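Long-range contacts in thermospermine synthase (Medicago truncatula, PDB 6BQ5), which probably transfers an aminopropyl group from decarboxylated S-adenosylmethionine to spermidine, releasing thermospermine and 5'-methylthioadenosine: residues S54-I59 / D132-V137; K103-M108 / D126-C131; D163-L168 / C191-T196; F224-V229 / K303-S308. All coordinates share one frame; numbering follows the deposited sequence. Where two conformers were deposited one is given.

Contact 1 (S54-I59 / D132-V137); sequences SQYQDI and DIDEEV. With MTA (5'-deoxy-5'-methylthioadenosine), chain D.
Ser54 and Gln57 both donate to a single carboxylate oxygen of Asp134. Ser54 OG lies 2.6 Å from Asp134 OD2 and meets it from above the carboxylate plane. Gln57 NE2 approaches the same OD2 at 2.8 Å on its anti lone pair, with amide and carboxylate almost coplanar and a nearly straight bond (170°). The bend in the Gln57 side chain (chi2 -135°) brings the amide round to this position. Ser54 OG also accepts from the backbone N of Tyr56 and Gln57, an ST motif that curls the loop about the hydroxyl. Asp134 is in addition the N-cap of helix 135-144, its OD1 taking a weak bond from Glu136 N. With an alanine in place of Asp134, the Ser54 hydroxyl and Gln57 amide would probably lose their shared acceptor, leaving the amide freer to turn away from the ligand.

Gln57 NE2 also donates to MTA O2' at 3.1 Å, and MTA O2' in turn donates a hydrogen bond to Asp132 OD1 at 2.6 Å. Asp132 OD2 accepts from MTA O3', also at 2.6 Å, while OD1 closes an Asx turn with Asp134 N.

The apolar contacts flank this polar core. Ile133 CG2 sits over the centre of the Tyr56 ring, 4.2 Å from its centroid, a CH-pi contact, and also reaches MTA C4 at 3.4 Å. Ile59 CD1 packs on Val137 CG2 at 4.1 Å. An acidic residue at the end of the second strand, holding both ribose hydroxyls, is characteristic of the Rossmann-like fold of AdoMet-dependent enzymes; here the N-terminal domain adds Gln57 to that site.

Contact 2 (K103-M108 / D126-C131); sequences KNVFIM and DKVVMC
Val105 and Val128 pack side by side; in the conformer described, Val105 CG1 lies 3.5 Å from Val128 CG2. Ile107 extends this side of the sheet, its CD1 meeting Val128 CG1 at 3.7 Å and also approaching Met130 CB. The side chains of Val105, Ile107 and Val128 face helix 114-120, touching Leu119, Thr115 and Leu120. On the other side of the sheet the Phe106 ring carries the packing. With CG opposite the backbone N (chi1 -177°), the ring swings across to the neighbouring strand: CD2 lies 3.5 Å from Val129 CG1, and CZ is 3.4 Å from Cys131 CB. The Cys131 sulfur stands obliquely to the ring, 5.1 Å from its centroid, and Leu168 of helix 164-169 covers the same aromatic group.

Strands 104-107 and 127-132 run parallel and are joined through helix 114-120, a beta-alpha-beta crossover at the start of the Rossmann-like core. Their backbones alternate as donor and acceptor in a run of hydrogen bonds, among them Ile107 N to Val129 O at 2.7 Å.

At the other end the strands open toward solvent. Lys103 O receives two donors there, Asp126 N at 2.8 Å and Lys127 N, but the side chains of Lys103 and Asp126 merely lie alongside each other, NZ and OD2 being 6.1 Å apart. Lys127 likewise sends its ammonium group out of the pair, to a salt bridge with Glu173. The buried Asn104 amide instead bonds the backbone of Lys174 and Asp176, at the start of the next strand, 175-181.

Contact 3 (D163-L168 / C191-T196); sequences DAKAEL and CYKLYT. With MTA (5'-deoxy-5'-methylthioadenosine), chain D.
Lys165, in the first turn of helix 164-169, comes nearest to Leu194 across the contact, with CA atoms 6.7 Å apart, where the loop 191-196 leaves a short 3-10 turn at 192-193. The charged link is made by Asp163, the N-cap of that helix, and Lys193. The lysine is extended beyond CG and comes from the opposite direction to the aspartate, so that its NZ forms a salt bridge with Asp163 OD2 at 3.2 Å. NZ and the backbone N of Ala166 reach this oxygen from opposite faces of the carboxylate, both well out of its plane. The second oxygen, OD1, accepts from MTA N6 at 2.8 Å and takes a weak capping bond from Lys165 N. Next to it, Ala164 N donates to MTA N1 in a nearly straight bond of 3.0 Å (170°).

Leu194 fills the apolar part: CD2 packs against Ala164 CB at 3.9 Å, and CD1 approaches MTA N6 at 3.5 Å. Cys191 brings its SG to 3.3 Å from MTA N7. The aliphatic lengths of Lys165 and Lys193 cross, CD of the first meeting CG of the second, while Lys165 NZ goes to Glu169.

With an alanine at Asp163, the exocyclic amine of the ligand would probably lose its acceptor, the helix its cap and the Lys193 ammonium its counter-charge. An acceptor facing N6 and a donor facing N1 match the hydrogen-bonding pattern of adenine, so the pair reads the Watson-Crick edge of the base; the lysine and the helix start beside OD2 are likely to stabilise the carboxylate's negative charge.

Contact 4 (F224-V229 / K303-S308); sequences FSHTEV and KAVRNS
His226 presents an edge of its imidazole to Ser308 and a face to Val305, and nearly the whole contact rests on this one ring. Its CG lies between the backbone N and the carbonyl carbon (chi1 76°), which sends the ring out from the loop 224-229 against helix 303-311. There NE2 and Ser308 OG are joined by a short hydrogen bond of 2.6 Å. The hydroxyl lies near the ring plane, and the bond is close to straight (166°); either atom could be the donor.

Val305, one turn earlier on the helix, approaches from above. Its CG2 stands 3.9 Å from the centroid of the His226 ring, only 19° off the normal, and makes a CH-pi contact displaced toward ND1, which it meets at 3.7 Å. The two side chains slide past each other in opposite directions. On the other face of the ring lies Thr227 CG2, 3.6 Å above the plane and off toward the rim, so the imidazole is sandwiched between two methyl groups. The same methyl of Thr227 also approaches Ser308 OG, at 4.1 Å.

The remaining ring nitrogen, ND1, is hydrogen-bonded to Gly222 O, earlier in the same loop. The outward-facing side of helix 303-311 meets a neighbouring subunit, Lys303 and Arg306 forming salt bridges there with Glu286 and Asp291 of that subunit.

With a polar partner at each nitrogen and a methyl group over each face, the imidazole is probably fixed in both position and rotation. The largely buried ring thus keeps its nitrogens satisfied while fastening the turn before helix 230-238 to the C-terminal helix.

Contacts 1 and 3 both bind MTA, contact 1 chiefly through the ribose hydroxyls and contact 3 through the adenine; their centres are 16 Å apart, and they meet directly where Ile133 CG1 packs at 3.8 Å from Asp163 N. Contact 2 belongs to the central sheet that adjoins both. Its strand 127-132 leads straight into contact 1, and its last residues touch contact 3, with Met108 CB 3.7 Å from Ala164 CB and Cys131 SG 3.6 Å from Glu167 CB. Contact 2 also brings Ile107 to about 4 Å, side chain to side chain, from Asp181, the predicted proton acceptor. Contact 4 stands apart from the annotated sites, its nearest atoms about 7 Å from contact 3 and about 17 Å from contact 1.

Contact 1 (S54-I59 / D132-V137)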
# COMPACT_ATOMS: atom_id res chain seq x y z
N SER A 54 25.52 6.84 -11.31
CA SER A 54 26.49 7.80 -11.86
C SER A 54 26.55 8.97 -10.88
O SER A 54 25.79 9.04 -9.91
CB SER A 54 26.07 8.34 -13.25
OG SER A 54 25.10 9.39 -13.13
N GLN A 55 27.45 9.89 -11.17
CA GLN A 55 27.53 11.21 -10.56
C GLN A 55 26.23 12.00 -10.67
O GLN A 55 25.99 12.86 -9.86
CB GLN A 55 28.66 11.95 -11.29
CG GLN A 55 28.87 13.43 -11.04
CD GLN A 55 29.89 14.01 -12.02
OE1 GLN A 55 30.63 13.29 -12.71
NE2 GLN A 55 29.91 15.33 -12.11
N TYR A 56 25.44 11.75 -11.71
CA TYR A 56 24.23 12.54 -11.96
C TYR A 56 22.97 11.90 -11.40
O TYR A 56 22.09 12.64 -11.01
CB TYR A 56 24.07 12.83 -13.45
CG TYR A 56 25.31 13.45 -14.09
CD1 TYR A 56 25.55 14.83 -14.00
CD2 TYR A 56 26.24 12.66 -14.78
CE1 TYR A 56 26.68 15.41 -14.59
CE2 TYR A 56 27.39 13.23 -15.36
CZ TYR A 56 27.61 14.60 -15.26
OH TYR A 56 28.73 15.19 -15.84
N GLN A 57 22.88 10.55 -11.37
CA GLN A 57 21.65 9.88 -10.95
C GLN A 57 21.78 8.37 -10.71
O GLN A 57 22.70 7.69 -11.20
CB GLN A 57 20.50 10.18 -11.97
CG GLN A 57 20.75 9.66 -13.38
CD GLN A 57 20.41 10.66 -14.49
OE1 GLN A 57 19.35 11.32 -14.45
NE2 GLN A 57 21.31 10.78 -15.48
N ASP A 58 20.86 7.86 -9.91
CA ASP A 58 20.64 6.43 -9.78
C ASP A 58 19.76 5.97 -10.92
O ASP A 58 18.89 6.74 -11.42
CB ASP A 58 19.94 6.13 -8.43
CG ASP A 58 20.85 6.25 -7.25
OD1 ASP A 58 22.03 5.85 -7.34
OD2 ASP A 58 20.38 6.69 -6.17
N ILE A 59 19.96 4.72 -11.30
CA ILE A 59 19.33 4.11 -12.48
C ILE A 59 18.72 2.77 -12.13
O ILE A 59 19.38 1.97 -11.49
CB ILE A 59 20.36 3.83 -13.59
CG1 ILE A 59 21.08 5.13 -13.99
CG2 ILE A 59 19.66 3.24 -14.83
CD1 ILE A 59 22.30 4.90 -14.88
N ASP A 132 23.96 13.35 -24.50
CA ASP A 132 23.53 13.14 -23.10
C ASP A 132 24.72 13.31 -22.16
O ASP A 132 25.80 12.82 -22.43
CB ASP A 132 22.95 11.74 -22.92
CG ASP A 132 22.08 11.63 -21.68
OD1 ASP A 132 22.61 11.78 -20.54
OD2 ASP A 132 20.84 11.42 -21.84
N ILE A 133 24.49 14.01 -21.06
CA ILE A 133 25.53 14.28 -20.07
C ILE A 133 25.99 13.04 -19.31
O ILE A 133 27.09 13.00 -18.81
CB ILE A 133 25.07 15.37 -19.08
CG1 ILE A 133 26.25 16.06 -18.41
CG2 ILE A 133 24.05 14.85 -18.07
CD1 ILE A 133 25.81 17.30 -17.65
N ASP A 134 25.16 12.01 -19.24
CA ASP A 134 25.44 10.84 -18.40
C ASP A 134 25.67 9.57 -19.22
O ASP A 134 24.74 8.87 -19.58
CB ASP A 134 24.29 10.68 -17.39
CG ASP A 134 24.58 9.66 -16.32
OD1 ASP A 134 25.63 8.98 -16.40
OD2 ASP A 134 23.76 9.53 -15.39
N GLU A 135 26.93 9.22 -19.42
CA GLU A 135 27.31 7.97 -20.10
C GLU A 135 26.72 6.71 -19.48
O GLU A 135 26.41 5.75 -20.19
CB GLU A 135 28.83 7.86 -20.14
CG GLU A 135 29.40 6.80 -21.05
CD GLU A 135 30.91 6.91 -21.06
OE1 GLU A 135 31.48 7.05 -22.15
OE2 GLU A 135 31.52 6.91 -19.96
N GLU A 136 26.60 6.67 -18.15
CA GLU A 136 25.97 5.52 -17.49
C GLU A 136 24.54 5.27 -17.96
O GLU A 136 24.13 4.12 -18.14
CB GLU A 136 26.00 5.64 -15.96
CG GLU A 136 27.41 5.75 -15.40
CD GLU A 136 28.24 4.56 -15.78
OE1 GLU A 136 27.77 3.43 -15.59
OE2 GLU A 136 29.37 4.76 -16.28
N VAL A 137 23.79 6.35 -18.16
CA VAL A 137 22.41 6.24 -18.72
C VAL A 137 22.48 5.65 -20.11
O VAL A 137 21.78 4.68 -20.41
CB VAL A 137 21.69 7.59 -18.75
CG1 VAL A 137 20.41 7.50 -19.57
CG2 VAL A 137 21.38 8.05 -17.35
CS MTA D . 15.72 12.42 -16.96
S5' MTA D . 16.71 13.70 -17.62
C5' MTA D . 16.72 13.16 -19.30
C4' MTA D . 18.16 13.00 -19.78
O4' MTA D . 18.82 14.25 -19.77
C2' MTA D . 20.13 12.90 -18.39
O2' MTA D . 21.32 12.13 -18.32
C3' MTA D . 18.99 12.06 -18.91
O3' MTA D . 19.39 10.95 -19.70
C1' MTA D . 20.19 14.00 -19.43
N9 MTA D . 20.70 15.33 -19.05
C8 MTA D . 20.48 16.02 -17.92
N7 MTA D . 21.07 17.24 -18.00
C5 MTA D . 21.65 17.32 -19.21
C6 MTA D . 22.46 18.31 -19.92
N6 MTA D . 22.73 19.50 -19.34
N1 MTA D . 22.86 18.00 -21.16
C2 MTA D . 22.59 16.81 -21.74
N3 MTA D . 21.87 15.84 -21.14
C4 MTA D . 21.41 16.06 -19.89

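Contact 2 (K103-M108 / D126-C131)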
# COMPACT_ATOMS: atom_id res chain seq x y z
N LYS A 103 17.33 16.80 -42.20
CA LYS A 103 18.46 15.92 -42.51
C LYS A 103 19.37 15.63 -41.35
O LYS A 103 19.73 14.47 -41.14
CB LYS A 103 19.29 16.50 -43.66
CG LYS A 103 18.53 16.51 -44.96
CD LYS A 103 19.37 17.08 -46.08
CE LYS A 103 19.49 18.58 -45.99
NZ LYS A 103 20.06 19.09 -47.26
N ASN A 104 19.82 16.71 -40.73
CA ASN A 104 20.54 16.61 -39.49
C ASN A 104 19.69 17.13 -38.29
O ASN A 104 18.85 18.03 -38.39
CB ASN A 104 21.95 17.20 -39.54
CG ASN A 104 21.97 18.71 -39.63
OD1 ASN A 104 20.98 19.32 -40.02
ND2 ASN A 104 23.11 19.32 -39.27
N VAL A 105 19.90 16.44 -37.16
CA VAL A 105 19.16 16.64 -35.90
C VAL A 105 20.05 16.35 -34.70
O VAL A 105 20.82 15.39 -34.71
CB VAL A 105 17.94 15.70 -35.77
CG1 VAL A 105 18.38 14.24 -35.80
CG2 VAL A 105 17.18 15.96 -34.47
N PHE A 106 19.92 17.18 -33.67
CA PHE A 106 20.69 17.15 -32.43
C PHE A 106 19.69 16.94 -31.27
O PHE A 106 18.76 17.72 -31.14
CB PHE A 106 21.40 18.50 -32.25
CG PHE A 106 22.31 18.60 -31.04
CD1 PHE A 106 21.83 18.97 -29.79
CD2 PHE A 106 23.67 18.32 -31.16
CE1 PHE A 106 22.69 19.04 -28.69
CE2 PHE A 106 24.53 18.43 -30.06
CZ PHE A 106 24.06 18.79 -28.85
N ILE A 107 19.89 15.90 -30.44
CA ILE A 107 19.05 15.59 -29.30
C ILE A 107 19.79 16.10 -28.06
O ILE A 107 20.90 15.68 -27.78
CB ILE A 107 18.77 14.06 -29.12
CG1 ILE A 107 18.24 13.38 -30.39
CG2 ILE A 107 17.76 13.82 -27.96
CD1 ILE A 107 18.35 11.87 -30.37
N MET A 108 19.16 17.01 -27.31
CA MET A 108 19.61 17.34 -25.95
C MET A 108 19.02 16.31 -24.96
O MET A 108 17.78 16.30 -24.65
CB MET A 108 19.22 18.77 -25.53
CG MET A 108 19.45 19.84 -26.60
SD MET A 108 19.22 21.53 -26.02
CE MET A 108 17.49 21.48 -25.55
N ASP A 126 19.87 11.90 -42.20
CA ASP A 126 21.19 11.38 -42.52
C ASP A 126 22.13 11.37 -41.32
O ASP A 126 23.02 10.57 -41.30
CB ASP A 126 21.75 12.20 -43.67
CG ASP A 126 20.80 12.19 -44.90
OD1 ASP A 126 20.33 11.08 -45.29
OD2 ASP A 126 20.53 13.28 -45.48
N LYS A 127 21.86 12.20 -40.30
CA LYS A 127 22.66 12.27 -39.10
C LYS A 127 21.83 12.65 -37.84
O LYS A 127 21.05 13.61 -37.87
CB LYS A 127 23.80 13.28 -39.32
CG LYS A 127 24.70 13.46 -38.12
CD LYS A 127 26.13 13.84 -38.50
CE LYS A 127 26.84 14.53 -37.34
NZ LYS A 127 26.47 16.00 -37.25
N VAL A 128 22.02 11.88 -36.75
CA VAL A 128 21.39 12.12 -35.46
C VAL A 128 22.49 12.22 -34.40
O VAL A 128 23.22 11.24 -34.16
CB VAL A 128 20.42 10.99 -35.09
CG1 VAL A 128 19.87 11.16 -33.65
CG2 VAL A 128 19.28 10.92 -36.10
N VAL A 129 22.65 13.39 -33.81
CA VAL A 129 23.57 13.55 -32.66
C VAL A 129 22.76 13.39 -31.36
O VAL A 129 21.85 14.19 -31.12
CB VAL A 129 24.28 14.93 -32.70
CG1 VAL A 129 25.14 15.16 -31.45
CG2 VAL A 129 25.12 15.04 -33.97
N MET A 130 23.06 12.36 -30.53
CA MET A 130 22.47 12.25 -29.17
C MET A 130 23.54 12.73 -28.21
O MET A 130 24.55 12.07 -28.06
CB MET A 130 22.08 10.81 -28.84
CG MET A 130 21.72 10.49 -27.37
SD MET A 130 22.02 8.75 -27.01
CE MET A 130 20.81 8.05 -28.12
N CYS A 131 23.33 13.91 -27.63
CA CYS A 131 24.20 14.50 -26.64
C CYS A 131 23.58 14.40 -25.23
O CYS A 131 22.74 15.24 -24.85
CB CYS A 131 24.47 15.95 -26.98
SG CYS A 131 25.66 16.75 -25.88

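Contact 3 (D163-L168 / C191-T196)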
# COMPACT_ATOMS: atom_id res chain seq x y z
N ASP A 163 27.44 17.89 -21.52
CA ASP A 163 26.37 18.87 -21.32
C ASP A 163 25.97 19.43 -22.72
O ASP A 163 26.82 19.92 -23.47
CB ASP A 163 26.81 19.94 -20.30
CG ASP A 163 25.95 21.18 -20.36
OD1 ASP A 163 24.74 21.06 -20.55
OD2 ASP A 163 26.51 22.31 -20.32
N ALA A 164 24.69 19.35 -23.08
CA ALA A 164 24.24 19.78 -24.41
C ALA A 164 24.43 21.28 -24.64
O ALA A 164 24.58 21.71 -25.78
CB ALA A 164 22.78 19.39 -24.66
N LYS A 165 24.41 22.08 -23.57
CA LYS A 165 24.64 23.51 -23.67
C LYS A 165 26.11 23.76 -24.05
O LYS A 165 26.38 24.41 -25.06
CB LYS A 165 24.27 24.21 -22.35
CG LYS A 165 24.54 25.71 -22.29
CD LYS A 165 24.10 26.30 -20.94
CE LYS A 165 24.01 27.82 -20.98
NZ LYS A 165 25.27 28.43 -21.49
N ALA A 166 27.04 23.24 -23.26
CA ALA A 166 28.48 23.33 -23.60
C ALA A 166 28.73 22.81 -25.01
O ALA A 166 29.34 23.50 -25.82
CB ALA A 166 29.35 22.59 -22.60
N GLU A 167 28.23 21.61 -25.29
CA GLU A 167 28.42 20.98 -26.61
C GLU A 167 27.94 21.84 -27.78
O GLU A 167 28.60 21.89 -28.80
CB GLU A 167 27.71 19.63 -26.66
CG GLU A 167 27.91 18.83 -27.95
CD GLU A 167 29.35 18.36 -28.15
OE1 GLU A 167 30.08 18.16 -27.16
OE2 GLU A 167 29.73 18.18 -29.31
N LEU A 168 26.79 22.49 -27.64
CA LEU A 168 26.27 23.38 -28.68
C LEU A 168 27.13 24.64 -28.88
O LEU A 168 27.43 25.00 -30.02
CB LEU A 168 24.81 23.77 -28.41
CG LEU A 168 23.81 22.67 -28.80
CD1 LEU A 168 22.43 22.97 -28.20
CD2 LEU A 168 23.73 22.50 -30.32
N CYS A 191 19.07 21.04 -15.32
CA CYS A 191 18.51 21.28 -16.68
C CYS A 191 17.95 22.70 -16.88
O CYS A 191 17.68 23.08 -18.02
CB CYS A 191 17.44 20.22 -17.00
SG CYS A 191 18.11 18.52 -17.16
N TYR A 192 17.80 23.46 -15.78
CA TYR A 192 17.17 24.80 -15.80
C TYR A 192 17.71 25.68 -16.89
O TYR A 192 16.97 26.35 -17.60
CB TYR A 192 17.35 25.53 -14.45
CG TYR A 192 16.67 26.87 -14.45
CD1 TYR A 192 15.33 26.97 -14.17
CD2 TYR A 192 17.35 28.03 -14.82
CE1 TYR A 192 14.66 28.17 -14.22
CE2 TYR A 192 16.70 29.25 -14.88
CZ TYR A 192 15.35 29.32 -14.58
OH TYR A 192 14.64 30.51 -14.62
N LYS A 193 19.03 25.69 -17.00
CA LYS A 193 19.72 26.58 -17.92
C LYS A 193 19.47 26.26 -19.39
O LYS A 193 19.83 27.07 -20.23
CB LYS A 193 21.25 26.56 -17.63
CG LYS A 193 21.90 25.26 -18.03
CD LYS A 193 23.21 24.96 -17.33
CE LYS A 193 23.81 23.68 -17.90
NZ LYS A 193 25.29 23.64 -17.67
N LEU A 194 18.92 25.09 -19.71
CA LEU A 194 18.58 24.73 -21.10
C LEU A 194 17.13 25.10 -21.47
O LEU A 194 16.64 24.62 -22.49
CB LEU A 194 18.90 23.26 -21.40
CG LEU A 194 20.40 22.89 -21.30
CD1 LEU A 194 20.74 22.31 -19.94
CD2 LEU A 194 20.90 21.95 -22.40
N TYR A 195 16.47 25.93 -20.65
CA TYR A 195 15.12 26.46 -20.88
C TYR A 195 15.02 28.01 -20.78
O TYR A 195 13.91 28.58 -20.82
CB TYR A 195 14.12 25.84 -19.88
CG TYR A 195 13.88 24.34 -20.04
CD1 TYR A 195 14.72 23.44 -19.42
CD2 TYR A 195 12.83 23.85 -20.79
CE1 TYR A 195 14.53 22.09 -19.52
CE2 TYR A 195 12.63 22.46 -20.92
CZ TYR A 195 13.49 21.59 -20.27
OH TYR A 195 13.35 20.24 -20.32
N THR A 196 16.16 28.71 -20.68
CA THR A 196 16.14 30.18 -20.46
C THR A 196 16.07 30.93 -21.80
O THR A 196 16.44 30.40 -22.83
CB THR A 196 17.41 30.65 -19.67
OG1 THR A 196 18.56 30.34 -20.45
CG2 THR A 196 17.51 29.92 -18.36
CS MTA D . 15.72 12.42 -16.96
S5' MTA D . 16.71 13.70 -17.62
C5' MTA D . 16.72 13.16 -19.30
C4' MTA D . 18.16 13.00 -19.78
O4' MTA D . 18.82 14.25 -19.77
C2' MTA D . 20.13 12.90 -18.39
O2' MTA D . 21.32 12.13 -18.32
C3' MTA D . 18.99 12.06 -18.91
O3' MTA D . 19.39 10.95 -19.70
C1' MTA D . 20.19 14.00 -19.43
N9 MTA D . 20.70 15.33 -19.05
C8 MTA D . 20.48 16.02 -17.92
N7 MTA D . 21.07 17.24 -18.00
C5 MTA D . 21.65 17.32 -19.21
C6 MTA D . 22.46 18.31 -19.92
N6 MTA D . 22.73 19.50 -19.34
N1 MTA D . 22.86 18.00 -21.16
C2 MTA D . 22.59 16.81 -21.74
N3 MTA D . 21.87 15.84 -21.14
C4 MTA D . 21.41 16.06 -19.89

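Contact 4 (F224-V229 / K303-S308)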
# COMPACT_ATOMS: atom_id res chain seq x y z
N PHE A 224 -4.63 21.22 -14.09
CA PHE A 224 -3.95 22.03 -13.05
C PHE A 224 -2.44 21.99 -13.19
O PHE A 224 -1.80 23.02 -13.00
CB PHE A 224 -4.34 21.53 -11.68
CG PHE A 224 -5.81 21.54 -11.47
CD1 PHE A 224 -6.50 22.75 -11.58
CD2 PHE A 224 -6.51 20.39 -11.25
CE1 PHE A 224 -7.89 22.76 -11.45
CE2 PHE A 224 -7.89 20.40 -11.09
CZ PHE A 224 -8.58 21.58 -11.22
N SER A 225 -1.86 20.83 -13.55
CA SER A 225 -0.41 20.70 -13.57
C SER A 225 0.29 21.55 -14.66
O SER A 225 1.53 21.79 -14.59
CB SER A 225 -0.02 19.23 -13.71
OG SER A 225 -0.49 18.69 -14.94
N HIS A 226 -0.49 22.01 -15.67
CA HIS A 226 0.07 22.84 -16.79
C HIS A 226 0.72 24.16 -16.36
O HIS A 226 1.51 24.70 -17.11
CB HIS A 226 -0.97 23.14 -17.88
CG HIS A 226 -1.95 24.20 -17.50
ND1 HIS A 226 -3.11 23.94 -16.80
CD2 HIS A 226 -1.94 25.54 -17.72
CE1 HIS A 226 -3.78 25.07 -16.62
NE2 HIS A 226 -3.11 26.06 -17.17
N THR A 227 0.38 24.65 -15.18
CA THR A 227 0.99 25.90 -14.68
C THR A 227 2.39 25.73 -14.07
O THR A 227 3.06 26.73 -13.86
CB THR A 227 0.10 26.59 -13.63
OG1 THR A 227 -0.11 25.69 -12.55
CG2 THR A 227 -1.27 26.93 -14.22
N GLU A 228 2.85 24.50 -13.81
CA GLU A 228 4.19 24.30 -13.21
C GLU A 228 5.32 24.79 -14.12
O GLU A 228 6.11 25.59 -13.70
CB GLU A 228 4.44 22.81 -12.88
CG GLU A 228 3.55 22.18 -11.80
CD GLU A 228 3.76 20.66 -11.65
OE1 GLU A 228 2.74 19.96 -11.36
OE2 GLU A 228 4.94 20.16 -11.82
N VAL A 229 5.44 24.21 -15.33
CA VAL A 229 6.45 24.64 -16.32
C VAL A 229 5.92 24.84 -17.76
O VAL A 229 6.50 25.64 -18.52
CB VAL A 229 7.63 23.65 -16.33
CG1 VAL A 229 8.21 23.50 -14.92
CG2 VAL A 229 7.20 22.28 -16.82
N LYS A 303 -9.88 24.97 -22.68
CA LYS A 303 -10.09 26.37 -22.33
C LYS A 303 -9.09 26.92 -21.31
O LYS A 303 -8.50 28.00 -21.56
CB LYS A 303 -11.51 26.58 -21.79
CG LYS A 303 -11.85 28.02 -21.48
CD LYS A 303 -13.25 28.12 -20.93
CE LYS A 303 -13.53 29.59 -20.61
NZ LYS A 303 -14.87 29.70 -20.05
N ALA A 304 -8.94 26.24 -20.17
CA ALA A 304 -8.16 26.81 -19.08
C ALA A 304 -6.68 26.78 -19.42
O ALA A 304 -5.93 27.69 -19.04
CB ALA A 304 -8.38 26.10 -17.77
N VAL A 305 -6.27 25.77 -20.16
CA VAL A 305 -4.86 25.64 -20.52
C VAL A 305 -4.50 26.75 -21.54
O VAL A 305 -3.49 27.44 -21.39
CB VAL A 305 -4.56 24.22 -21.08
CG1 VAL A 305 -3.13 24.11 -21.56
CG2 VAL A 305 -4.79 23.16 -20.03
N ARG A 306 -5.33 26.94 -22.56
CA ARG A 306 -5.09 28.02 -23.55
C ARG A 306 -5.02 29.38 -22.87
O ARG A 306 -4.15 30.21 -23.19
CB ARG A 306 -6.18 28.09 -24.61
CG ARG A 306 -5.72 27.77 -25.99
CD ARG A 306 -6.89 27.82 -26.98
NE ARG A 306 -7.83 26.74 -26.71
CZ ARG A 306 -9.09 26.92 -26.31
NH1 ARG A 306 -9.62 28.16 -26.25
NH2 ARG A 306 -9.83 25.88 -26.04
N ASN A 307 -5.93 29.61 -21.95
CA ASN A 307 -5.99 30.90 -21.20
C ASN A 307 -4.69 31.11 -20.41
O ASN A 307 -4.10 32.20 -20.46
CB ASN A 307 -7.24 30.89 -20.30
CG ASN A 307 -7.40 32.15 -19.42
OD1 ASN A 307 -7.73 33.23 -19.91
ND2 ASN A 307 -7.19 32.00 -18.11
N SER A 308 -4.21 30.07 -19.70
CA SER A 308 -2.91 30.18 -18.98
C SER A 308 -1.77 30.51 -19.93
O SER A 308 -0.99 31.42 -19.66
CB SER A 308 -2.53 28.94 -18.17
OG SER A 308 -3.47 28.68 -17.18